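Local structure of putative peptidyl-arginine deiminase (Chlorobium tepidum, 1XKN) at residues G99-I104 with M116-N121; V149-V154 with R194-I199; R87-D92 with P137-K142; K142-P147 with H342-M347; G158-D161 with L167-T170. The protein probably hydrolyses the guanidinium group of agmatine or of peptidyl arginine, acting as a deiminase. All blocks are in the same frame, centred on the assembly; numbering follows the deposited sequence.

Interaction 1: G99-I104 with M116-N121; sequences GPNYVI and MNWEYN. With NA (sodium ion), chain B.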
# COMPACT_ATOMS: atom_id res chain seq x y z
N GLY A 99 0.03 4.08 -8.03
CA GLY A 99 0.28 2.86 -8.79
C GLY A 99 -0.88 2.07 -9.35
O GLY A 99 -2.05 2.36 -9.08
N PRO A 100 -0.59 1.02 -10.14
CA PRO A 100 -1.60 0.17 -10.77
C PRO A 100 -2.47 -0.68 -9.85
O PRO A 100 -2.01 -1.62 -9.22
CB PRO A 100 -0.77 -0.69 -11.73
CG PRO A 100 0.49 -0.90 -10.96
CD PRO A 100 0.77 0.49 -10.39
N ASN A 101 -3.75 -0.32 -9.80
CA ASN A 101 -4.74 -1.02 -9.00
C ASN A 101 -5.33 -2.13 -9.87
O ASN A 101 -6.36 -1.96 -10.52
CB ASN A 101 -5.83 -0.03 -8.57
CG ASN A 101 -6.87 -0.65 -7.63
OD1 ASN A 101 -7.88 -0.02 -7.32
ND2 ASN A 101 -6.62 -1.88 -7.18
N TYR A 102 -4.64 -3.27 -9.89
CA TYR A 102 -5.06 -4.42 -10.67
C TYR A 102 -6.34 -5.03 -10.12
O TYR A 102 -6.49 -5.16 -8.91
CB TYR A 102 -3.99 -5.50 -10.63
CG TYR A 102 -2.70 -5.14 -11.31
CD1 TYR A 102 -2.55 -5.30 -12.69
CD2 TYR A 102 -1.61 -4.67 -10.58
CE1 TYR A 102 -1.35 -5.01 -13.32
CE2 TYR A 102 -0.41 -4.37 -11.20
CZ TYR A 102 -0.28 -4.55 -12.56
OH TYR A 102 0.92 -4.30 -13.17
N VAL A 103 -7.25 -5.40 -11.01
CA VAL A 103 -8.50 -6.04 -10.64
C VAL A 103 -8.81 -7.06 -11.73
O VAL A 103 -8.29 -6.95 -12.84
CB VAL A 103 -9.70 -5.06 -10.56
CG1 VAL A 103 -9.52 -4.10 -9.40
CG2 VAL A 103 -9.84 -4.30 -11.88
N ILE A 104 -9.62 -8.06 -11.40
CA ILE A 104 -10.00 -9.08 -12.37
C ILE A 104 -11.38 -8.70 -12.88
O ILE A 104 -12.32 -8.51 -12.09
CB ILE A 104 -10.09 -10.49 -11.73
CG1 ILE A 104 -8.76 -10.84 -11.05
CG2 ILE A 104 -10.43 -11.52 -12.81
CD1 ILE A 104 -7.55 -10.71 -11.94
N MSE A 116 -7.41 -0.79 -12.90
CA MSE A 116 -8.47 0.14 -12.54
C MSE A 116 -7.79 1.45 -12.17
O MSE A 116 -7.21 1.59 -11.09
CB MSE A 116 -9.27 -0.43 -11.36
CG MSE A 116 -10.51 0.38 -10.97
SE MSE A 116 -11.71 0.65 -12.47
CE MSE A 116 -12.18 -1.21 -12.76
N ASN A 117 -7.86 2.39 -13.10
CA ASN A 117 -7.24 3.69 -12.96
C ASN A 117 -8.07 4.73 -12.22
O ASN A 117 -9.07 5.23 -12.74
CB ASN A 117 -6.90 4.21 -14.36
CG ASN A 117 -6.23 5.55 -14.34
OD1 ASN A 117 -5.23 5.74 -13.64
ND2 ASN A 117 -6.76 6.49 -15.10
N TRP A 118 -7.67 5.05 -10.99
CA TRP A 118 -8.37 6.06 -10.19
C TRP A 118 -7.57 7.34 -10.38
O TRP A 118 -6.47 7.29 -10.90
CB TRP A 118 -8.37 5.71 -8.70
CG TRP A 118 -9.06 4.42 -8.39
CD1 TRP A 118 -8.51 3.17 -8.42
CD2 TRP A 118 -10.44 4.24 -8.06
NE1 TRP A 118 -9.46 2.23 -8.14
CE2 TRP A 118 -10.66 2.86 -7.92
CE3 TRP A 118 -11.52 5.12 -7.88
CZ2 TRP A 118 -11.91 2.32 -7.61
CZ3 TRP A 118 -12.77 4.59 -7.57
CH2 TRP A 118 -12.95 3.20 -7.44
N GLU A 119 -8.11 8.47 -9.96
CA GLU A 119 -7.38 9.72 -10.08
C GLU A 119 -6.48 9.91 -8.88
O GLU A 119 -6.75 9.39 -7.80
CB GLU A 119 -8.34 10.90 -10.21
CG GLU A 119 -9.08 10.93 -11.52
CD GLU A 119 -8.14 11.03 -12.70
OE1 GLU A 119 -7.47 12.08 -12.85
OE2 GLU A 119 -8.06 10.06 -13.48
N TYR A 120 -5.40 10.66 -9.07
CA TYR A 120 -4.45 10.94 -8.02
C TYR A 120 -4.26 12.45 -7.98
O TYR A 120 -4.16 13.09 -9.03
CB TYR A 120 -3.10 10.27 -8.31
CG TYR A 120 -2.03 10.50 -7.26
CD1 TYR A 120 -2.14 9.93 -5.99
CD2 TYR A 120 -0.89 11.26 -7.55
CE1 TYR A 120 -1.15 10.11 -5.03
CE2 TYR A 120 0.11 11.44 -6.59
CZ TYR A 120 -0.03 10.87 -5.33
OH TYR A 120 0.96 11.04 -4.38
N ASN A 121 -4.22 13.03 -6.78
CA ASN A 121 -4.00 14.47 -6.66
C ASN A 121 -3.05 14.86 -5.53
O ASN A 121 -3.23 15.89 -4.89
CB ASN A 121 -5.34 15.22 -6.53
CG ASN A 121 -6.05 15.00 -5.19
OD1 ASN A 121 -7.09 15.61 -4.94
ND2 ASN A 121 -5.49 14.16 -4.35
NA NA B . -4.49 7.87 -12.31
O HOH W 1 -4.55 2.06 -11.02
O HOH W 2 -5.63 9.09 -14.45
O HOH W 3 -3.24 6.84 -10.25

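Interaction 2: V149-V154 with R194-I199; sequences VSTGMV and RRYLGI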
# COMPACT_ATOMS: atom_id res chain seq x y z
N VAL A 149 -9.34 0.71 -17.23
CA VAL A 149 -10.65 1.30 -17.03
C VAL A 149 -10.41 2.49 -16.11
O VAL A 149 -9.69 2.37 -15.12
CB VAL A 149 -11.62 0.31 -16.35
CG1 VAL A 149 -12.99 0.95 -16.17
CG2 VAL A 149 -11.73 -0.97 -17.17
N SER A 150 -11.00 3.64 -16.44
CA SER A 150 -10.82 4.85 -15.61
C SER A 150 -12.11 5.20 -14.87
O SER A 150 -13.19 5.17 -15.45
CB SER A 150 -10.39 6.04 -16.48
OG SER A 150 -9.08 5.86 -16.99
N THR A 151 -11.98 5.54 -13.59
CA THR A 151 -13.14 5.87 -12.76
C THR A 151 -13.45 7.37 -12.68
O THR A 151 -14.60 7.75 -12.47
CB THR A 151 -12.94 5.41 -11.32
OG1 THR A 151 -11.93 6.23 -10.70
CG2 THR A 151 -12.49 3.96 -11.28
N GLY A 152 -12.43 8.19 -12.82
CA GLY A 152 -12.62 9.63 -12.74
C GLY A 152 -12.71 10.12 -11.31
O GLY A 152 -12.95 11.31 -11.07
N MSE A 153 -12.54 9.20 -10.36
CA MSE A 153 -12.61 9.54 -8.94
C MSE A 153 -11.23 9.42 -8.29
O MSE A 153 -10.47 8.51 -8.60
CB MSE A 153 -13.59 8.59 -8.23
CG MSE A 153 -13.76 8.85 -6.74
SE MSE A 153 -14.93 7.57 -5.85
CE MSE A 153 -13.59 6.61 -4.84
N VAL A 154 -10.91 10.36 -7.40
CA VAL A 154 -9.63 10.33 -6.70
C VAL A 154 -9.65 9.24 -5.64
O VAL A 154 -10.57 9.18 -4.82
CB VAL A 154 -9.33 11.69 -6.02
CG1 VAL A 154 -8.07 11.59 -5.17
CG2 VAL A 154 -9.17 12.77 -7.08
N ARG A 194 -18.17 -0.08 -5.00
CA ARG A 194 -18.89 -1.31 -5.32
C ARG A 194 -18.77 -1.59 -6.81
O ARG A 194 -18.48 -2.71 -7.22
CB ARG A 194 -20.37 -1.19 -4.95
CG ARG A 194 -20.64 -1.36 -3.47
CD ARG A 194 -22.12 -1.57 -3.20
NE ARG A 194 -22.35 -1.96 -1.81
CZ ARG A 194 -22.33 -1.11 -0.79
NH1 ARG A 194 -22.11 0.18 -0.98
NH2 ARG A 194 -22.53 -1.57 0.44
N ARG A 195 -18.99 -0.56 -7.62
CA ARG A 195 -18.93 -0.68 -9.07
C ARG A 195 -17.59 -1.11 -9.64
O ARG A 195 -17.51 -2.07 -10.42
CB ARG A 195 -19.33 0.65 -9.71
CG ARG A 195 -19.23 0.67 -11.22
CD ARG A 195 -19.53 2.06 -11.75
NE ARG A 195 -19.47 2.13 -13.20
CZ ARG A 195 -19.58 3.26 -13.90
NH1 ARG A 195 -19.77 4.41 -13.28
NH2 ARG A 195 -19.51 3.23 -15.23
N TYR A 196 -16.53 -0.41 -9.25
CA TYR A 196 -15.20 -0.68 -9.79
C TYR A 196 -14.31 -1.68 -9.05
O TYR A 196 -13.34 -2.17 -9.63
CB TYR A 196 -14.47 0.65 -9.98
CG TYR A 196 -15.11 1.55 -11.03
CD1 TYR A 196 -15.18 1.15 -12.36
CD2 TYR A 196 -15.60 2.81 -10.69
CE1 TYR A 196 -15.71 1.99 -13.35
CE2 TYR A 196 -16.14 3.66 -11.67
CZ TYR A 196 -16.18 3.25 -12.99
OH TYR A 196 -16.65 4.10 -13.96
N LEU A 197 -14.62 -1.97 -7.79
CA LEU A 197 -13.82 -2.93 -7.04
C LEU A 197 -14.63 -4.19 -6.74
O LEU A 197 -14.08 -5.20 -6.31
CB LEU A 197 -13.31 -2.31 -5.74
CG LEU A 197 -12.35 -1.12 -5.93
CD1 LEU A 197 -11.86 -0.63 -4.58
CD2 LEU A 197 -11.17 -1.55 -6.80
N GLY A 198 -15.94 -4.12 -6.98
CA GLY A 198 -16.79 -5.27 -6.76
C GLY A 198 -16.99 -5.66 -5.31
O GLY A 198 -17.35 -6.80 -5.02
N ILE A 199 -16.77 -4.73 -4.39
CA ILE A 199 -16.95 -5.05 -2.98
C ILE A 199 -18.42 -4.94 -2.58
O ILE A 199 -19.23 -4.36 -3.31
CB ILE A 199 -16.05 -4.16 -2.08
CG1 ILE A 199 -16.21 -2.68 -2.43
CG2 ILE A 199 -14.59 -4.58 -2.25
CD1 ILE A 199 -17.43 -2.04 -1.80
O HOH W 4 -15.73 3.96 -16.48
O HOH W 5 -16.98 6.66 -13.18

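Interaction 3: R87-D92 with P137-K142; sequences RIPTND and PERVAK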
# COMPACT_ATOMS: atom_id res chain seq x y z
N ARG A 87 10.88 2.35 -18.19
CA ARG A 87 11.05 3.79 -18.36
C ARG A 87 9.65 4.38 -18.28
O ARG A 87 8.95 4.48 -19.29
CB ARG A 87 11.69 4.11 -19.71
CG ARG A 87 11.92 5.61 -19.91
CD ARG A 87 12.53 5.93 -21.27
NE ARG A 87 13.94 5.57 -21.35
CZ ARG A 87 14.74 5.93 -22.34
NH1 ARG A 87 14.27 6.66 -23.34
NH2 ARG A 87 16.02 5.57 -22.34
N ILE A 88 9.24 4.72 -17.06
CA ILE A 88 7.93 5.29 -16.80
C ILE A 88 8.13 6.46 -15.84
O ILE A 88 8.54 6.27 -14.69
CB ILE A 88 6.99 4.24 -16.16
CG1 ILE A 88 6.70 3.12 -17.16
CG2 ILE A 88 5.68 4.91 -15.73
CD1 ILE A 88 5.68 2.10 -16.68
N PRO A 89 7.87 7.69 -16.30
CA PRO A 89 8.04 8.87 -15.46
C PRO A 89 7.14 8.90 -14.23
O PRO A 89 5.99 8.46 -14.27
CB PRO A 89 7.74 10.02 -16.42
CG PRO A 89 6.73 9.43 -17.34
CD PRO A 89 7.30 8.06 -17.61
N THR A 90 7.69 9.42 -13.14
CA THR A 90 6.96 9.54 -11.89
C THR A 90 7.36 10.85 -11.24
O THR A 90 8.43 11.39 -11.52
CB THR A 90 7.31 8.39 -10.90
OG1 THR A 90 8.66 8.54 -10.45
CG2 THR A 90 7.14 7.04 -11.57
N ASN A 91 6.48 11.38 -10.40
CA ASN A 91 6.77 12.62 -9.69
C ASN A 91 7.23 12.27 -8.28
O ASN A 91 8.15 12.90 -7.76
CB ASN A 91 5.52 13.51 -9.62
CG ASN A 91 5.04 13.94 -10.99
OD1 ASN A 91 4.01 13.46 -11.47
ND2 ASN A 91 5.78 14.83 -11.63
N ASP A 92 6.59 11.27 -7.69
CA ASP A 92 6.94 10.80 -6.35
C ASP A 92 7.10 9.28 -6.34
O ASP A 92 6.86 8.63 -7.36
CB ASP A 92 5.90 11.23 -5.29
CG ASP A 92 4.51 10.69 -5.57
OD1 ASP A 92 4.36 9.49 -5.89
OD2 ASP A 92 3.54 11.47 -5.43
N PRO A 137 -0.57 4.33 -13.91
CA PRO A 137 -1.40 3.17 -14.26
C PRO A 137 -1.53 2.94 -15.76
O PRO A 137 -1.50 1.80 -16.23
CB PRO A 137 -2.74 3.49 -13.60
CG PRO A 137 -2.32 4.28 -12.39
CD PRO A 137 -1.28 5.21 -12.97
N GLU A 138 -1.66 4.02 -16.52
CA GLU A 138 -1.79 3.92 -17.97
C GLU A 138 -0.51 3.44 -18.64
O GLU A 138 -0.55 2.65 -19.58
CB GLU A 138 -2.22 5.26 -18.58
CG GLU A 138 -2.66 5.12 -20.03
CD GLU A 138 -3.30 6.37 -20.59
OE1 GLU A 138 -3.98 6.26 -21.63
OE2 GLU A 138 -3.12 7.47 -20.00
N ARG A 139 0.63 3.92 -18.17
CA ARG A 139 1.90 3.51 -18.75
C ARG A 139 2.20 2.06 -18.37
O ARG A 139 2.81 1.32 -19.15
CB ARG A 139 3.03 4.44 -18.29
CG ARG A 139 2.83 5.92 -18.68
CD ARG A 139 4.13 6.69 -18.48
NE ARG A 139 3.97 8.14 -18.33
CZ ARG A 139 3.68 8.99 -19.31
NH1 ARG A 139 3.50 8.55 -20.55
NH2 ARG A 139 3.60 10.29 -19.06
N VAL A 140 1.77 1.64 -17.19
CA VAL A 140 1.98 0.26 -16.77
C VAL A 140 1.11 -0.63 -17.65
O VAL A 140 1.57 -1.64 -18.18
CB VAL A 140 1.59 0.05 -15.28
CG1 VAL A 140 1.64 -1.44 -14.93
CG2 VAL A 140 2.56 0.82 -14.38
N ALA A 141 -0.16 -0.24 -17.83
CA ALA A 141 -1.08 -1.01 -18.66
C ALA A 141 -0.51 -1.14 -20.07
O ALA A 141 -0.62 -2.20 -20.70
CB ALA A 141 -2.44 -0.34 -18.70
N LYS A 142 0.08 -0.06 -20.56
CA LYS A 142 0.67 -0.07 -21.89
C LYS A 142 1.83 -1.05 -21.94
O LYS A 142 1.92 -1.89 -22.85
CB LYS A 142 1.16 1.33 -22.26
CG LYS A 142 1.97 1.40 -23.54
CD LYS A 142 2.42 2.82 -23.81
CE LYS A 142 3.30 2.88 -25.05
NZ LYS A 142 3.79 4.26 -25.30
O HOH W 6 3.71 8.12 -15.69

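Interaction 4: K142-P147 with H342-M347; sequences KAQGLP and HEEPAM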
# COMPACT_ATOMS: atom_id res chain seq x y z
N LYS A 142 0.08 -0.06 -20.56
CA LYS A 142 0.67 -0.07 -21.89
C LYS A 142 1.83 -1.05 -21.94
O LYS A 142 1.92 -1.89 -22.85
CB LYS A 142 1.16 1.33 -22.26
CG LYS A 142 1.97 1.40 -23.54
CD LYS A 142 2.42 2.82 -23.81
CE LYS A 142 3.30 2.88 -25.05
NZ LYS A 142 3.79 4.26 -25.30
N ALA A 143 2.72 -0.96 -20.96
CA ALA A 143 3.89 -1.84 -20.90
C ALA A 143 3.52 -3.32 -20.83
O ALA A 143 4.20 -4.15 -21.42
CB ALA A 143 4.76 -1.47 -19.71
N GLN A 144 2.45 -3.64 -20.11
CA GLN A 144 2.04 -5.03 -19.95
C GLN A 144 0.94 -5.46 -20.92
O GLN A 144 0.51 -6.61 -20.89
CB GLN A 144 1.59 -5.29 -18.51
CG GLN A 144 2.64 -4.93 -17.48
CD GLN A 144 2.25 -5.37 -16.08
OE1 GLN A 144 1.19 -5.00 -15.58
NE2 GLN A 144 3.11 -6.16 -15.45
N GLY A 145 0.50 -4.54 -21.76
CA GLY A 145 -0.54 -4.85 -22.72
C GLY A 145 -1.87 -5.20 -22.06
O GLY A 145 -2.59 -6.08 -22.54
N LEU A 146 -2.20 -4.51 -20.98
CA LEU A 146 -3.45 -4.78 -20.27
C LEU A 146 -4.47 -3.67 -20.48
O LEU A 146 -4.11 -2.51 -20.67
CB LEU A 146 -3.19 -4.92 -18.76
CG LEU A 146 -2.27 -6.05 -18.30
CD1 LEU A 146 -2.01 -5.89 -16.80
CD2 LEU A 146 -2.92 -7.39 -18.59
N PRO A 147 -5.76 -4.02 -20.49
CA PRO A 147 -6.80 -3.01 -20.68
C PRO A 147 -6.85 -2.14 -19.42
O PRO A 147 -6.52 -2.60 -18.33
CB PRO A 147 -8.07 -3.84 -20.84
CG PRO A 147 -7.57 -5.10 -21.46
CD PRO A 147 -6.32 -5.38 -20.67
N HIS A 342 3.21 -1.75 -4.61
CA HIS A 342 1.89 -2.10 -5.12
C HIS A 342 2.02 -3.45 -5.78
O HIS A 342 2.78 -3.63 -6.73
CB HIS A 342 1.30 -1.10 -6.10
CG HIS A 342 -0.20 -1.15 -6.13
ND1 HIS A 342 -0.90 -2.29 -6.44
CD2 HIS A 342 -1.12 -0.22 -5.79
CE1 HIS A 342 -2.19 -2.07 -6.28
NE2 HIS A 342 -2.35 -0.82 -5.88
N GLU A 343 1.27 -4.40 -5.25
CA GLU A 343 1.31 -5.74 -5.79
C GLU A 343 0.63 -5.83 -7.14
O GLU A 343 -0.18 -4.97 -7.52
CB GLU A 343 0.63 -6.71 -4.82
CG GLU A 343 -0.89 -6.56 -4.70
CD GLU A 343 -1.33 -5.44 -3.77
OE1 GLU A 343 -0.47 -4.66 -3.29
OE2 GLU A 343 -2.55 -5.33 -3.51
N GLU A 344 1.00 -6.86 -7.88
CA GLU A 344 0.37 -7.17 -9.15
C GLU A 344 -0.11 -8.59 -8.92
O GLU A 344 0.69 -9.52 -8.90
CB GLU A 344 1.35 -7.17 -10.32
CG GLU A 344 0.68 -7.73 -11.58
CD GLU A 344 1.58 -7.84 -12.79
OE1 GLU A 344 1.13 -8.41 -13.80
OE2 GLU A 344 2.74 -7.36 -12.74
N PRO A 345 -1.42 -8.77 -8.72
CA PRO A 345 -1.91 -10.14 -8.50
C PRO A 345 -1.75 -11.01 -9.74
O PRO A 345 -1.79 -10.51 -10.87
CB PRO A 345 -3.37 -9.92 -8.11
CG PRO A 345 -3.72 -8.63 -8.82
CD PRO A 345 -2.50 -7.79 -8.55
N ALA A 346 -1.54 -12.31 -9.54
CA ALA A 346 -1.39 -13.26 -10.64
C ALA A 346 -2.73 -13.92 -10.94
O ALA A 346 -3.25 -14.66 -10.11
CB ALA A 346 -0.36 -14.33 -10.27
N MSE A 347 -3.29 -13.66 -12.11
CA MSE A 347 -4.57 -14.26 -12.46
C MSE A 347 -4.39 -15.56 -13.23
O MSE A 347 -3.78 -15.57 -14.31
CB MSE A 347 -5.43 -13.31 -13.30
CG MSE A 347 -6.82 -13.88 -13.61
SE MSE A 347 -7.67 -13.02 -15.11
CE MSE A 347 -6.71 -13.95 -16.52

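Interaction 5: G158-D161 with L167-T170; sequences GAID and LLLT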
# COMPACT_ATOMS: atom_id res chain seq x y z
N GLY A 158 -3.47 3.32 -0.70
CA GLY A 158 -3.18 3.27 0.72
C GLY A 158 -4.36 3.67 1.59
O GLY A 158 -4.32 3.50 2.82
N ALA A 159 -5.41 4.19 0.97
CA ALA A 159 -6.60 4.62 1.70
C ALA A 159 -7.65 3.52 1.83
O ALA A 159 -8.66 3.70 2.51
CB ALA A 159 -7.21 5.84 1.01
N ILE A 160 -7.41 2.39 1.18
CA ILE A 160 -8.35 1.27 1.25
C ILE A 160 -7.60 -0.03 1.53
O ILE A 160 -6.39 -0.13 1.33
CB ILE A 160 -9.14 1.10 -0.08
CG1 ILE A 160 -8.17 0.84 -1.24
CG2 ILE A 160 -9.97 2.35 -0.36
CD1 ILE A 160 -8.85 0.41 -2.52
N ASP A 161 -8.32 -1.03 2.03
CA ASP A 161 -7.75 -2.34 2.32
C ASP A 161 -8.88 -3.35 2.23
O ASP A 161 -9.89 -3.22 2.91
CB ASP A 161 -7.12 -2.35 3.72
CG ASP A 161 -6.34 -3.62 4.01
OD1 ASP A 161 -6.94 -4.60 4.49
OD2 ASP A 161 -5.12 -3.63 3.73
N LEU A 167 -15.30 -7.34 1.60
CA LEU A 167 -15.13 -6.27 2.57
C LEU A 167 -14.03 -5.31 2.16
O LEU A 167 -13.04 -5.70 1.55
CB LEU A 167 -14.78 -6.83 3.95
CG LEU A 167 -15.73 -7.86 4.56
CD1 LEU A 167 -15.22 -8.23 5.95
CD2 LEU A 167 -17.14 -7.31 4.63
N LEU A 168 -14.23 -4.03 2.48
CA LEU A 168 -13.25 -3.00 2.19
C LEU A 168 -13.19 -2.09 3.41
O LEU A 168 -14.21 -1.54 3.84
CB LEU A 168 -13.62 -2.21 0.93
CG LEU A 168 -12.65 -1.09 0.54
CD1 LEU A 168 -12.70 -0.87 -0.97
CD2 LEU A 168 -12.99 0.20 1.28
N LEU A 169 -11.99 -1.96 3.97
CA LEU A 169 -11.75 -1.13 5.14
C LEU A 169 -11.15 0.21 4.70
O LEU A 169 -10.25 0.25 3.87
CB LEU A 169 -10.77 -1.85 6.07
CG LEU A 169 -10.47 -1.23 7.43
CD1 LEU A 169 -11.72 -1.28 8.29
CD2 LEU A 169 -9.33 -1.98 8.12
N THR A 170 -11.66 1.30 5.26
CA THR A 170 -11.16 2.63 4.91
C THR A 170 -11.36 3.58 6.08
O THR A 170 -11.73 3.14 7.18
CB THR A 170 -11.89 3.17 3.65
OG1 THR A 170 -11.24 4.36 3.19
CG2 THR A 170 -13.35 3.50 3.96

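Interaction 1: G99-I104 with M116-N121
Strands 101-104 and 116-119 run antiparallel with a strong splay, 139° between their directions, and Met116 N donates to Asn101 O (2.9 Å) where they come together. They are the two arms of a beta hairpin in the middle of a four-stranded mixed sheet. Past this bond the arms part, and the Asn101 side chain spans the opening. With CG anti to the backbone N (chi1 -176°), its amide reaches the indole of Trp118. Trp118 NE1 donates to Asn101 OD1 at 2.9 Å, lying in the carbonyl plane on a lone pair. The amide and the ring are nearly coplanar, but the N-H...O angle is only 136°, so the bond is bent. It ties the indole by its edge to the opposite strand. A water fills in for direct backbone bonding, accepting from Asn101 N and donating to Gly99 O and Met116 O. Next to the asparagine, Val103 CG2 packs against Met116 CB at 3.9 Å and also meets CE of this selenomethionine, whose chain bends back at chi2 and chi3; Leu197 of helix 186-197 touches Val103 and the indole. Beyond the hairpin contact, the 116-119 strand helps hold a sodium ion. Asn134 contributes two further oxygens, and two waters bind as well. From the strand itself come Asn117 OD1 at 2.6 Å and the backbone O of Trp118 at 2.5 Å from the sodium.

Interaction 2: V149-V154 with R194-I199
Tyr196 leans from the last turn of helix 186-197 onto strand 149-152, its CG anti to the carbonyl carbon (chi1 -65°). Its first carbon, Tyr196 CB, lies 4.1 Å from Thr151 CG2. Thr151 CG2 then sits over one face of the Tyr196 ring, 3.6 Å from the centroid and 21° off the ring normal, a CH-pi contact whose nearest carbon is CD2. Further along, CE2 meets Thr151 CB as well as the methyl, while Tyr196 CE1, across the ring from CD2, has Val149 CG1 at 4.1 Å. On the opposite face lies Arg195 CD, from the preceding residue of the helix, so the ring is sandwiched between aliphatic groups. This is helix-on-sheet packing at an outermost strand of the four-stranded mixed sheet. At the tip the phenol reaches the backbone through water: one water donates to both OH and Ser150 O, and a second, in the ring plane, accepts from OH and donates to Thr151 O. The Tyr196 hydroxyl also stands over the centre of the Arg195 guanidinium. Thr151 is itself held at its other branch, where Thr151 OG1 accepts from Met153 N at 3.1 Å in an ST turn, as the chain turns a corner at Met153.

Interaction 3: R87-D92 with P137-K142
Arg139 and Ile88 meet because of how each leaves its backbone: Arg139 puts CG anti to the carbonyl carbon (chi1 -60°) and then runs extended from CG to NE, while Ile88 turns CG2 anti to its backbone N and sends CG1 and CD1 toward the helix. The two side chains slide past each other in opposite directions. Ile88 CG2 touches Arg139 CD at 3.6 Å and CB at nearly the same distance, and Ile88 CD1 reaches beyond to the start of the next residue, meeting Val140 CG2 at 4.1 Å. Pro89 crosses the arginine chain at about a right angle. Pro89 CG comes within 3.2 Å of Arg139 NE, a close approach, and Pro89 CD packs on Arg139 CD. The polar end of the contact is bridged by a water that donates to Pro89 O and accepts from Arg139 NE, both at 2.7 Å. Thus the aliphatic shaft of the arginine lies on apolar groups while its NE is satisfied by water, and NH2 makes a long, weak ion pair with Asp132. In the fold this is loop-on-helix packing: the connection between strand 83-87 and helix 95-98 lies against helix 131-144. Ile88 also touches Asn56 of strand 52-57, and Val140 packs against Ile115 of strand 110-119, placing the helix between this loop and the sheet that contains the hairpin.

Interaction 4: K142-P147 with H342-M347
The Gln144 amide and the Glu344 carboxylate meet with their planes 66° apart, the amide presenting an N-H at its edge and the carboxylate receiving it from above its plane. Gln144 NE2 donates to Glu344 OE2 at 3.0 Å with an almost straight N-H...O angle of 170°. The acceptor lies in the amide plane, but the nitrogen stands 38° out of the carboxylate plane. Glu344 OE1 is also near, 3.4 Å from Gln144 NE2. The side chains come from opposite directions and each is extended beyond CG, which lets this one pair of groups span the distance between the Gln144 and Glu344 CA atoms, 11.1 Å apart.

Both groups are held from outside as well. Gln144 OE1 accepts from the OH of Tyr102 on strand 101-107, fixing which end of the amide faces the carboxylate, and the same tyrosine packs against Glu344 and Leu146. The buried Glu344 carboxylate has Ser17 OG on OE2, a weak bond there from Trp19 NE1, and a salt bridge from OE1 to Lys113. These donors and the lysine charge would be expected to favour the ionised carboxylate.

Just past Gln144 the helix closes in a Schellman motif, with Gly145 at positive phi; Gly145 N bonds back to Lys142 O at 3.2 Å. The contact thus links the C-terminal end of helix 131-144 to strand 342-345, an outermost strand of its four-stranded mixed sheet, which pairs antiparallel with strand 15-21.

Interaction 5: G158-D161 with L167-T170
Leu169 N and Asp161 O form the main backbone link between these segments, 2.7 Å long and essentially straight at 178°. Its return partner, Asp161 N to Leu169 O at 3.0 Å, is weak and bent to 128°, so this antiparallel hydrogen-bonded pair is gripped more firmly at one side than the other. One step further along, a side chain takes up the link: Thr170 OG1, anti to the backbone N (chi1 -170°), donates to Ala159 O at 2.7 Å, nearly along the C=O axis. The threonine hydroxyl thereby carries the link on to the short 3-10 segment that precedes the pairing.

Two CA-H...O contacts run beside these bonds: Ile160 CA lies 3.4 Å from Leu169 O, and Leu168 CA approaches Asp161 O equally closely. Around these bonds the packing is apolar. Ile160 CG2 meets Leu168 CD2 at 4.1 Å, and both leucine methyls lie near Ile160 CB. Asp161 and Leu169 point to the other face of the sheet. There the aspartate carboxylate turns to strand 222-226, with OD1 accepting from Phe224 N and OD2 in a salt bridge to Arg223, while Leu169 packs on Ala222 and Phe224.

On its far side strand 167-171 pairs in parallel with strand 201-205. The segments are the arms of a buried beta hairpin, strands 160-162 and 167-171, at one edge of a three-stranded mixed sheet.

In the fold
Interaction 1 is the hub. Its strand 110-119 pairs with strand 148-152 of interaction 2 through Asn117 N to Val149 O (2.7 Å), and Glu119 N to Met153 O adds a bond at the corner that follows; the two centres are 8 Å apart. Interactions 3 and 4 use successive parts of helix 131-144, joined by Ala141 O to Leu146 N. Each touches interaction 1: Tyr120 OH lies 2.8 Å from Asp92 OD2, and Tyr102 CE2 packs 3.4 Å from Glu344 CB. Interaction 5 does not touch interaction 1 (nearest atoms about 5 Å) but meets interaction 2 where Leu197 CD1 packs on Leu168 CD1 (3.7 Å). The sodium ion belongs to interaction 1, with the Arg139 side chain about 10 Å away.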